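PDB 5YQ8: DNA-damage inducible protein DDI1-like protein from Leishmania major, which acts as an aspartic protease of the DDI1 family, the piece studied here being its dimeric retroviral protease-like (retropepsin) domain. Local coordinates for residues Cys38-Leu43 against His65-Asn70. Residues are numbered along the deposited sequence; the frame is centred on the assembly and turned at random.
Sequences CGLMRL and HMTPVN
L40 meets T67 where the turn leaving helix 32-37 of this retropepsin-like domain packs against strand 62-71, an end strand of the mixed sheet, whose N70 nevertheless bonds T11 of strand 7-12. The closest approach is from the L40 methyl CD2 to the T67 hydroxyl OG1, 3.6 Å, and the two side chains cross at about a right angle. This is van der Waals contact; no hydrogen bond joins the two segments. With OG1 anti to the backbone N (chi1 180°), T67 turns its hydroxyl toward the leucine. A beta-branched residue suits the extended chain, and threonine is small enough to sit among L40, F80 and I12. Its backbone bonds with F78. L43 approaches the strand's backbone more loosely, its CD1 4.2 Å from M66 O; partly exposed, it lies at the contact's margin, its other methyl, CD2, over a face of the R42 guanidinium. The M66 side chain leaves the opposite way, onto P77, in the alternation usual for a strand.

G39 closes the helix in a Schellman motif, with the positive phi (71°) that glycine takes readily, after which L40 and L43 both point to the strand. Buried L40 also rests on A35 and N13, as suits a branched apolar side chain between helix and strand. The turn is tied to itself by one weak backbone bond, L43 N to L40 O, at 3.2 Å.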
ATOM      1  N   CYS A  38       0.163 -17.992  17.103  1.00 18.81           N
ATOM      2  CA  CYS A  38      -0.247 -17.038  18.102  1.00 18.35           C
ATOM      3  C   CYS A  38      -1.428 -17.561  18.941  1.00 17.36           C
ATOM      4  O   CYS A  38      -1.935 -16.860  19.811  1.00 15.58           O
ATOM      5  CB  CYS A  38      -0.636 -15.699  17.392  1.00 17.79           C
ATOM      6  SG  CYS A  38       0.796 -14.834  16.658  1.00 17.19           S
ATOM      7  N   GLY A  39      -1.884 -18.778  18.674  1.00 18.00           N
ATOM      8  CA  GLY A  39      -2.954 -19.373  19.455  1.00 17.88           C
ATOM      9  C   GLY A  39      -4.331 -18.727  19.216  1.00 18.75           C
ATOM     10  O   GLY A  39      -5.092 -18.609  20.139  1.00 17.59           O
ATOM     11  N   LEU A  40      -4.636 -18.348  17.978  1.00 18.25           N
ATOM     12  CA  LEU A  40      -5.816 -17.576  17.609  1.00 17.39           C
ATOM     13  C   LEU A  40      -6.872 -18.355  16.842  1.00 17.18           C
ATOM     14  O   LEU A  40      -7.867 -17.777  16.401  1.00 17.26           O
ATOM     15  CB  LEU A  40      -5.380 -16.394  16.724  1.00 17.62           C
ATOM     16  CG  LEU A  40      -4.351 -15.432  17.269  1.00 17.87           C
ATOM     17  CD1 LEU A  40      -4.069 -14.369  16.245  1.00 17.36           C
ATOM     18  CD2 LEU A  40      -4.888 -14.819  18.563  1.00 18.82           C
ATOM     19  N   MET A  41      -6.710 -19.660  16.693  1.00 17.45           N
ATOM     20  CA  MET A  41      -7.705 -20.463  15.966  1.00 16.26           C
ATOM     21  C   MET A  41      -9.016 -20.547  16.679  1.00 16.03           C
ATOM     22  O   MET A  41     -10.078 -20.541  16.033  1.00 13.04           O
ATOM     23  CB  MET A  41      -7.186 -21.862  15.738  1.00 18.07           C
ATOM     24  CG  MET A  41      -5.979 -21.884  14.819  1.00 18.26           C
ATOM     25  SD  MET A  41      -6.504 -21.573  13.168  1.00 18.55           S
ATOM     26  CE  MET A  41      -6.120 -19.873  12.888  1.00 18.34           C
ATOM     27  N   ARG A  42      -8.966 -20.616  18.013  1.00 16.50           N
ATOM     28  CA  ARG A  42     -10.184 -20.660  18.801  1.00 17.43           C
ATOM     29  C   ARG A  42     -11.045 -19.376  18.599  1.00 17.84           C
ATOM     30  O   ARG A  42     -12.253 -19.390  18.793  1.00 19.00           O
ATOM     31  CB  ARG A  42      -9.820 -20.844  20.263  1.00 17.94           C
ATOM     32  CG  ARG A  42     -10.995 -21.250  21.103  1.00 19.42           C
ATOM     33  CD  ARG A  42     -11.615 -20.137  21.900  1.00 20.30           C
ATOM     34  NE  ARG A  42     -10.692 -19.362  22.720  1.00 19.79           N
ATOM     35  CZ  ARG A  42     -11.060 -18.234  23.321  1.00 20.94           C
ATOM     36  NH1 ARG A  42     -12.316 -17.774  23.160  1.00 20.01           N
ATOM     37  NH2 ARG A  42     -10.178 -17.542  24.074  1.00 22.48           N
ATOM     38  N   LEU A  43     -10.382 -18.274  18.282  1.00 18.17           N
ATOM     39  CA  LEU A  43     -11.032 -16.990  18.005  1.00 18.35           C
ATOM     40  C   LEU A  43     -11.535 -16.849  16.571  1.00 17.68           C
ATOM     41  O   LEU A  43     -12.257 -15.895  16.283  1.00 17.06           O
ATOM     42  CB  LEU A  43     -10.046 -15.850  18.322  1.00 18.46           C
ATOM     43  CG  LEU A  43      -9.698 -15.601  19.792  1.00 19.19           C
ATOM     44  CD1 LEU A  43      -8.807 -14.375  19.928  1.00 19.55           C
ATOM     45  CD2 LEU A  43     -10.991 -15.388  20.574  1.00 19.41           C
ATOM     46  N   HIS A  65     -12.391 -11.142  14.805  1.00 13.25           N
ATOM     47  CA  HIS A  65     -13.107  -9.834  14.914  1.00 13.43           C
ATOM     48  C   HIS A  65     -12.408  -8.868  15.845  1.00 12.61           C
ATOM     49  O   HIS A  65     -12.552  -7.671  15.733  1.00 12.57           O
ATOM     50  CB  HIS A  65     -14.568 -10.037  15.342  1.00 14.26           C
ATOM     51  CG  HIS A  65     -15.319 -10.936  14.431  1.00 14.02           C
ATOM     52  ND1 HIS A  65     -15.434 -10.700  13.086  1.00 15.98           N
ATOM     53  CD2 HIS A  65     -15.977 -12.090  14.670  1.00 14.68           C
ATOM     54  CE1 HIS A  65     -16.181 -11.649  12.541  1.00 16.50           C
ATOM     55  NE2 HIS A  65     -16.505 -12.517  13.479  1.00 14.84           N
ATOM     56  N   MET A  66     -11.649  -9.420  16.773  1.00 12.11           N
ATOM     57  CA  MET A  66     -10.870  -8.642  17.736  1.00 11.97           C
ATOM     58  C   MET A  66      -9.842  -9.537  18.366  1.00 12.01           C
ATOM     59  O   MET A  66     -10.184 -10.565  18.908  1.00 12.28           O
ATOM     60  CB  MET A  66     -11.715  -8.005  18.835  1.00 12.00           C
ATOM     61  CG  MET A  66     -10.910  -7.070  19.733  1.00 11.71           C
ATOM     62  SD  MET A  66     -10.213  -7.972  21.079  1.00 10.90           S
ATOM     63  CE  MET A  66      -9.479  -6.716  22.038  1.00 11.93           C
ATOM     64  N   THR A  67      -8.575  -9.171  18.178  1.00 12.32           N
ATOM     65  CA  THR A  67      -7.471  -9.725  18.902  1.00 12.39           C
ATOM     66  C   THR A  67      -6.557  -8.577  19.295  1.00 12.30           C
ATOM     67  O   THR A  67      -6.261  -7.698  18.484  1.00 11.98           O
ATOM     68  CB  THR A  67      -6.686 -10.768  18.073  1.00 12.92           C
ATOM     69  OG1 THR A  67      -5.570 -11.297  18.838  1.00 13.15           O
ATOM     70  CG2 THR A  67      -6.166 -10.202  16.794  1.00 12.53           C
ATOM     71  N   PRO A  68      -6.067  -8.610  20.505  1.00 12.25           N
ATOM     72  CA  PRO A  68      -5.049  -7.602  20.854  1.00 12.54           C
ATOM     73  C   PRO A  68      -3.672  -7.803  20.183  1.00 11.73           C
ATOM     74  O   PRO A  68      -3.141  -8.889  20.129  1.00 11.99           O
ATOM     75  CB  PRO A  68      -4.953  -7.704  22.384  1.00 12.34           C
ATOM     76  CG  PRO A  68      -6.109  -8.583  22.773  1.00 12.28           C
ATOM     77  CD  PRO A  68      -6.362  -9.490  21.637  1.00 12.25           C
ATOM     78  N   VAL A  69      -3.164  -6.730  19.622  1.00 11.77           N
ATOM     79  CA  VAL A  69      -1.854  -6.664  18.990  1.00 11.36           C
ATOM     80  C   VAL A  69      -1.059  -5.508  19.570  1.00 11.51           C
ATOM     81  O   VAL A  69      -1.508  -4.358  19.566  1.00 10.59           O
ATOM     82  CB  VAL A  69      -2.055  -6.443  17.504  1.00 11.32           C
ATOM     83  CG1 VAL A  69      -0.748  -6.509  16.777  1.00 12.21           C
ATOM     84  CG2 VAL A  69      -2.964  -7.489  16.914  1.00 11.23           C
ATOM     85  N   ASN A  70       0.140  -5.813  20.057  1.00 12.28           N
ATOM     86  CA  ASN A  70       0.971  -4.852  20.741  1.00 13.03           C
ATOM     87  C   ASN A  70       1.835  -4.161  19.720  1.00 14.75           C
ATOM     88  O   ASN A  70       2.941  -4.618  19.341  1.00 15.77           O
ATOM     89  CB  ASN A  70       1.803  -5.510  21.845  1.00 12.96           C
ATOM     90  CG  ASN A  70       2.759  -4.539  22.504  1.00 12.83           C
ATOM     91  OD1 ASN A  70       3.799  -4.185  21.905  1.00 12.65           O
ATOM     92  ND2 ASN A  70       2.367  -3.993  23.678  1.00 12.68           N
TER